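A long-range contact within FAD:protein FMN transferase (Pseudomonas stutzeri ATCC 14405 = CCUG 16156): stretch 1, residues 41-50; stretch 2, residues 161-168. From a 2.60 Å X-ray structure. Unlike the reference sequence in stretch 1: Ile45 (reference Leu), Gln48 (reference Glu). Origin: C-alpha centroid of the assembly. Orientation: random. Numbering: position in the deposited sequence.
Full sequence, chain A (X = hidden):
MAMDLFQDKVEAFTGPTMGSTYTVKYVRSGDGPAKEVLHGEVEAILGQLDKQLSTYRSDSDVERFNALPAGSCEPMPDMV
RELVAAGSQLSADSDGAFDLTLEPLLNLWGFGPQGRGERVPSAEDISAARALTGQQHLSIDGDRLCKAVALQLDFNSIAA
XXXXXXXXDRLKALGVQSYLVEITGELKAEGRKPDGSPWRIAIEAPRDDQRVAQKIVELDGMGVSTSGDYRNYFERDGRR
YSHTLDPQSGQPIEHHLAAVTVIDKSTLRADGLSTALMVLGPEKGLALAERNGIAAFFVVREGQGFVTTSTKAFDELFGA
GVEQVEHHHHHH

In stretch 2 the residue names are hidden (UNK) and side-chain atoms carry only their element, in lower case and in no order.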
ATOM      1  N   GLU A  41       2.216  -7.008 -20.680  1.00 58.52           N
ATOM      2  CA  GLU A  41       2.862  -7.599 -19.483  1.00 61.37           C
ATOM      3  C   GLU A  41       2.286  -7.029 -18.141  1.00 54.99           C
ATOM      4  O   GLU A  41       2.054  -7.759 -17.180  1.00 53.41           O
ATOM      5  CB  GLU A  41       4.385  -7.411 -19.548  1.00 65.80           C
ATOM      6  CG  GLU A  41       5.089  -8.292 -20.589  1.00 68.97           C
ATOM      7  CD  GLU A  41       5.566  -9.638 -20.047  1.00 73.25           C
ATOM      8  OE1 GLU A  41       5.588  -9.865 -18.811  1.00 83.26           O
ATOM      9  OE2 GLU A  41       5.993 -10.465 -20.866  1.00 70.20           O
ATOM     10  N   VAL A  42       2.009  -5.725 -18.158  1.00 47.00           N
ATOM     11  CA  VAL A  42       1.436  -5.081 -16.996  1.00 48.97           C
ATOM     12  C   VAL A  42       0.001  -5.511 -16.782  1.00 50.17           C
ATOM     13  O   VAL A  42      -0.465  -5.571 -15.646  1.00 52.83           O
ATOM     14  CB  VAL A  42       1.497  -3.526 -17.040  1.00 46.04           C
ATOM     15  CG1 VAL A  42       0.680  -2.897 -15.908  1.00 45.39           C
ATOM     16  CG2 VAL A  42       2.927  -3.035 -16.900  1.00 43.93           C
ATOM     17  N   GLU A  43      -0.719  -5.766 -17.857  1.00 51.53           N
ATOM     18  CA  GLU A  43      -2.113  -6.125 -17.710  1.00 48.78           C
ATOM     19  C   GLU A  43      -2.244  -7.543 -17.225  1.00 43.32           C
ATOM     20  O   GLU A  43      -3.149  -7.853 -16.479  1.00 40.59           O
ATOM     21  CB  GLU A  43      -2.840  -5.934 -19.009  1.00 55.20           C
ATOM     22  CG  GLU A  43      -4.294  -5.514 -18.806  1.00 60.85           C
ATOM     23  CD  GLU A  43      -4.453  -4.016 -18.661  1.00 60.28           C
ATOM     24  OE1 GLU A  43      -5.142  -3.579 -17.738  1.00 54.12           O
ATOM     25  OE2 GLU A  43      -3.901  -3.271 -19.496  1.00 66.51           O
ATOM     26  N   ALA A  44      -1.323  -8.380 -17.646  1.00 41.68           N
ATOM     27  CA  ALA A  44      -1.293  -9.760 -17.248  1.00 44.30           C
ATOM     28  C   ALA A  44      -1.091  -9.852 -15.765  1.00 44.21           C
ATOM     29  O   ALA A  44      -1.772 -10.585 -15.110  1.00 45.00           O
ATOM     30  CB  ALA A  44      -0.154 -10.497 -17.945  1.00 45.17           C
ATOM     31  N   ILE A  45      -0.175  -9.056 -15.264  1.00 44.81           N
ATOM     32  CA  ILE A  45       0.196  -9.096 -13.879  1.00 43.68           C
ATOM     33  C   ILE A  45      -0.968  -8.679 -13.033  1.00 39.67           C
ATOM     34  O   ILE A  45      -1.200  -9.257 -11.994  1.00 37.26           O
ATOM     35  CB  ILE A  45       1.350  -8.135 -13.639  1.00 46.26           C
ATOM     36  CG1 ILE A  45       2.537  -8.620 -14.465  1.00 50.93           C
ATOM     37  CG2 ILE A  45       1.710  -8.022 -12.148  1.00 45.51           C
ATOM     38  CD1 ILE A  45       3.708  -7.664 -14.456  1.00 52.00           C
ATOM     39  N   LEU A  46      -1.669  -7.654 -13.479  1.00 37.97           N
ATOM     40  CA  LEU A  46      -2.838  -7.155 -12.776  1.00 40.35           C
ATOM     41  C   LEU A  46      -3.977  -8.096 -12.783  1.00 44.28           C
ATOM     42  O   LEU A  46      -4.809  -8.039 -11.910  1.00 49.65           O
ATOM     43  CB  LEU A  46      -3.308  -5.841 -13.362  1.00 38.99           C
ATOM     44  CG  LEU A  46      -2.323  -4.715 -13.079  1.00 39.94           C
ATOM     45  CD1 LEU A  46      -2.882  -3.403 -13.560  1.00 39.79           C
ATOM     46  CD2 LEU A  46      -1.995  -4.629 -11.578  1.00 39.61           C
ATOM     47  N   GLY A  47      -4.054  -8.945 -13.801  1.00 49.03           N
ATOM     48  CA  GLY A  47      -5.070  -9.972 -13.847  1.00 47.11           C
ATOM     49  C   GLY A  47      -4.785 -11.032 -12.832  1.00 43.67           C
ATOM     50  O   GLY A  47      -5.724 -11.503 -12.229  1.00 46.74           O
ATOM     51  N   GLN A  48      -3.527 -11.431 -12.679  1.00 38.65           N
ATOM     52  CA  GLN A  48      -3.218 -12.436 -11.718  1.00 43.92           C
ATOM     53  C   GLN A  48      -3.532 -11.906 -10.313  1.00 46.21           C
ATOM     54  O   GLN A  48      -4.011 -12.655  -9.461  1.00 50.14           O
ATOM     55  CB  GLN A  48      -1.770 -12.794 -11.725  1.00 46.03           C
ATOM     56  CG  GLN A  48      -1.300 -13.647 -12.846  1.00 49.31           C
ATOM     57  CD  GLN A  48       0.208 -13.774 -12.785  1.00 51.95           C
ATOM     58  OE1 GLN A  48       0.937 -13.345 -13.708  1.00 49.87           O
ATOM     59  NE2 GLN A  48       0.704 -14.323 -11.651  1.00 53.41           N
ATOM     60  N   LEU A  49      -3.228 -10.637 -10.054  1.00 43.31           N
ATOM     61  CA  LEU A  49      -3.430 -10.115  -8.716  1.00 42.43           C
ATOM     62  C   LEU A  49      -4.886 -10.121  -8.393  1.00 42.60           C
ATOM     63  O   LEU A  49      -5.263 -10.499  -7.295  1.00 43.19           O
ATOM     64  CB  LEU A  49      -2.868  -8.715  -8.539  1.00 39.77           C
ATOM     65  CG  LEU A  49      -1.351  -8.636  -8.520  1.00 38.35           C
ATOM     66  CD1 LEU A  49      -0.864  -7.222  -8.735  1.00 38.46           C
ATOM     67  CD2 LEU A  49      -0.799  -9.068  -7.222  1.00 38.05           C
ATOM     68  N   ASP A  50      -5.704  -9.737  -9.353  1.00 42.63           N
ATOM     69  CA  ASP A  50      -7.125  -9.670  -9.130  1.00 45.87           C
ATOM     70  C   ASP A  50      -7.712 -11.082  -8.897  1.00 47.77           C
ATOM     71  O   ASP A  50      -8.559 -11.283  -8.071  1.00 52.47           O
ATOM     72  CB  ASP A  50      -7.743  -9.045 -10.335  1.00 49.88           C
ATOM     73  CG  ASP A  50      -9.049  -8.331 -10.039  1.00 55.22           C
ATOM     74  OD1 ASP A  50      -9.217  -7.230 -10.391  1.00 56.79           O
ATOM     75  OD2 ASP A  50     -10.030  -8.787  -9.537  1.00 61.14           O
ATOM     76  N   UNK A 161       1.398  -1.843  -3.884  1.00 24.44           N
ATOM     77  CA  UNK A 161       2.825  -1.832  -3.818  1.00 26.46           C
ATOM     78  C   UNK A 161       3.577  -3.027  -4.339  1.00 26.86           C
ATOM     79  O   UNK A 161       4.685  -2.862  -4.859  1.00 27.76           O
ATOM     80  N   UNK A 162       3.029  -4.212  -4.043  1.00 27.49           N
ATOM     81  CA  UNK A 162       3.482  -5.482  -4.566  1.00 28.54           C
ATOM     82  C   UNK A 162       3.407  -5.460  -6.102  1.00 27.57           C
ATOM     83  O   UNK A 162       4.375  -5.810  -6.767  1.00 29.26           O
ATOM     84  c   UNK A 162       3.568 -10.560  -5.219  1.00 36.38           C
ATOM     85  c   UNK A 162       4.554  -9.743  -4.624  1.00 35.85           C
ATOM     86  c   UNK A 162       2.284 -10.099  -5.430  1.00 35.40           C
ATOM     87  c   UNK A 162       1.986  -8.799  -5.052  1.00 36.08           C
ATOM     88  c   UNK A 162       2.603  -6.572  -4.004  1.00 30.16           C
ATOM     89  o   UNK A 162       3.886 -11.830  -5.588  1.00 38.53           O
ATOM     90  c   UNK A 162       4.242  -8.447  -4.246  1.00 33.85           C
ATOM     91  c   UNK A 162       2.961  -7.951  -4.443  1.00 33.21           C
ATOM     92  N   UNK A 163       2.288  -4.981  -6.637  1.00 26.23           N
ATOM     93  CA  UNK A 163       2.058  -4.862  -8.075  1.00 27.00           C
ATOM     94  C   UNK A 163       3.161  -4.040  -8.755  1.00 28.29           C
ATOM     95  O   UNK A 163       3.623  -4.410  -9.820  1.00 31.03           O
ATOM     96  c   UNK A 163       0.668  -4.277  -8.368  1.00 25.60           C
ATOM     97  N   UNK A 164       3.600  -2.960  -8.109  1.00 29.29           N
ATOM     98  CA  UNK A 164       4.630  -2.082  -8.622  1.00 29.53           C
ATOM     99  C   UNK A 164       5.940  -2.866  -8.685  1.00 30.44           C
ATOM    100  O   UNK A 164       6.680  -2.801  -9.684  1.00 30.69           O
ATOM    101  c   UNK A 164       4.751  -0.831  -7.710  1.00 29.60           C
ATOM    102  c   UNK A 164       6.056  -0.049  -7.940  1.00 30.82           C
ATOM    103  c   UNK A 164       3.580   0.086  -7.952  1.00 29.90           C
ATOM    104  N   UNK A 165       6.222  -3.623  -7.618  1.00 30.58           N
ATOM    105  CA  UNK A 165       7.471  -4.360  -7.538  1.00 29.65           C
ATOM    106  C   UNK A 165       7.444  -5.434  -8.620  1.00 31.60           C
ATOM    107  O   UNK A 165       8.431  -5.546  -9.353  1.00 35.66           O
ATOM    108  c   UNK A 165       8.153  -3.925  -5.090  1.00 28.21           C
ATOM    109  o   UNK A 165       7.967  -4.207  -3.860  1.00 27.95           O
ATOM    110  c   UNK A 165       7.758  -4.959  -6.154  1.00 27.75           C
ATOM    111  o   UNK A 165       8.693  -2.835  -5.426  1.00 29.53           O
ATOM    112  N   UNK A 166       6.326  -6.154  -8.768  1.00 29.91           N
ATOM    113  CA  UNK A 166       6.228  -7.172  -9.822  1.00 30.74           C
ATOM    114  C   UNK A 166       6.398  -6.603 -11.230  1.00 30.46           C
ATOM    115  O   UNK A 166       7.122  -7.173 -12.038  1.00 31.93           O
ATOM    116  c   UNK A 166       3.368  -9.490  -8.447  1.00 30.53           C
ATOM    117  c   UNK A 166       4.937  -8.007  -9.733  1.00 29.38           C
ATOM    118  c   UNK A 166       4.813  -8.945  -8.507  1.00 30.36           C
ATOM    119  c   UNK A 166       5.905 -10.038  -8.431  1.00 27.97           C
ATOM    120  N   UNK A 167       5.757  -5.487 -11.517  1.00 30.95           N
ATOM    121  CA  UNK A 167       5.918  -4.862 -12.804  1.00 33.62           C
ATOM    122  C   UNK A 167       7.381  -4.497 -13.033  1.00 35.73           C
ATOM    123  O   UNK A 167       7.908  -4.748 -14.077  1.00 37.95           O
ATOM    124  c   UNK A 167       3.564  -4.117 -13.057  1.00 32.95           C
ATOM    125  c   UNK A 167       5.378  -2.829 -14.207  1.00 33.67           C
ATOM    126  c   UNK A 167       5.003  -3.640 -12.965  1.00 33.55           C
ATOM    127  N   UNK A 168       8.045  -3.950 -12.036  1.00 39.69           N
ATOM    128  CA  UNK A 168       9.473  -3.649 -12.166  1.00 40.84           C
ATOM    129  C   UNK A 168      10.361  -4.898 -12.382  1.00 40.80           C
ATOM    130  O   UNK A 168      11.312  -4.850 -13.129  1.00 44.73           O
ATOM    131  c   UNK A 168       9.364  -1.388 -11.129  1.00 41.86           C
ATOM    132  c   UNK A 168       9.588  -0.481  -9.919  1.00 42.56           C
ATOM    133  c   UNK A 168       9.956  -2.788 -10.990  1.00 41.10           C
ATOM    134  c   UNK A 168      11.480  -2.682 -10.943  1.00 40.95           C
TER

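Position 161 carries no atoms beyond its backbone, and nothing of stretch 1 comes near it: Gly161.

Position 162 has one carbon leading to a six-carbon ring that bears a single oxygen. The bond from CA to CB points sideways, but the ring comes nearer to stretch 1, and a ring carbon lies 3.5 Å from CD2 of Leu49, at the ring edge and near its plane. The hydroxyl is hydrogen-bonded elsewhere in the structure, so the polar tip is satisfied without help from this contact. This is Tyr162.

Position 163 shows a single side-chain carbon, pointing toward stretch 1. CD1 of Leu49 sits 3.3 Å from that CB and CD2 of Leu46 4.2 Å from it, so two leucines of the facing helix meet over one methyl: Ala163.

At position 164 one carbon carries two more, a beta-branched trio pointing away from stretch 1 and touching nothing there. This is Val164.

Position 165 has two carbons, the second holding two oxygens. The carboxylate stays out of reach of stretch 1, and both oxygens are hydrogen-bonded elsewhere in the structure: Asp165.

Position 166 has four carbons forked at the second and points toward stretch 1. Its CB lies 4.0 Å from CG2 of Ile45, and one tip of the fork lies 4.4 Å from CD2 of Leu49, a looser touch. The fork identifies Leu166.

Position 167 again has one carbon carrying two. One methyl lies 3.6 Å from CG2 of Val42 and the other 3.8 Å from CD1 of Ile45. This is Val167; although its CA-to-CB bond points sideways, both branches find partners, and it has the largest area covered by the other stretch.

Position 168 has four carbons forked at the first, one arm two carbons long. It points away and makes no contact: Ile168.

The rule here is steric fit. No hydrogen bond crosses between the helices, whose axes run at 141° and approach to 10.0 Å; the contacts between them all join apolar side chains. Stretch 1 presents Val42, Ile45, Leu46 and Leu49, the three- and four-residue steps of a helical face, and stretch 2 answers with Tyr162, Ala163, Leu166 and Val167 in the same rhythm. The register runs in reverse, CA of Val42 lying 6.1 Å from CA of Val167 and CA of Leu46 7.2 Å from CA of Ala163. Valine faces valine at the closer pairing, and at the other the small Ala163 faces Leu46, while Leu49 spans Tyr162, Ala163 and Leu166. Ile45, which differs from the reference sequence, contacts Leu166 and Val167.

Stretch 2 161-168: GYAVDLVI
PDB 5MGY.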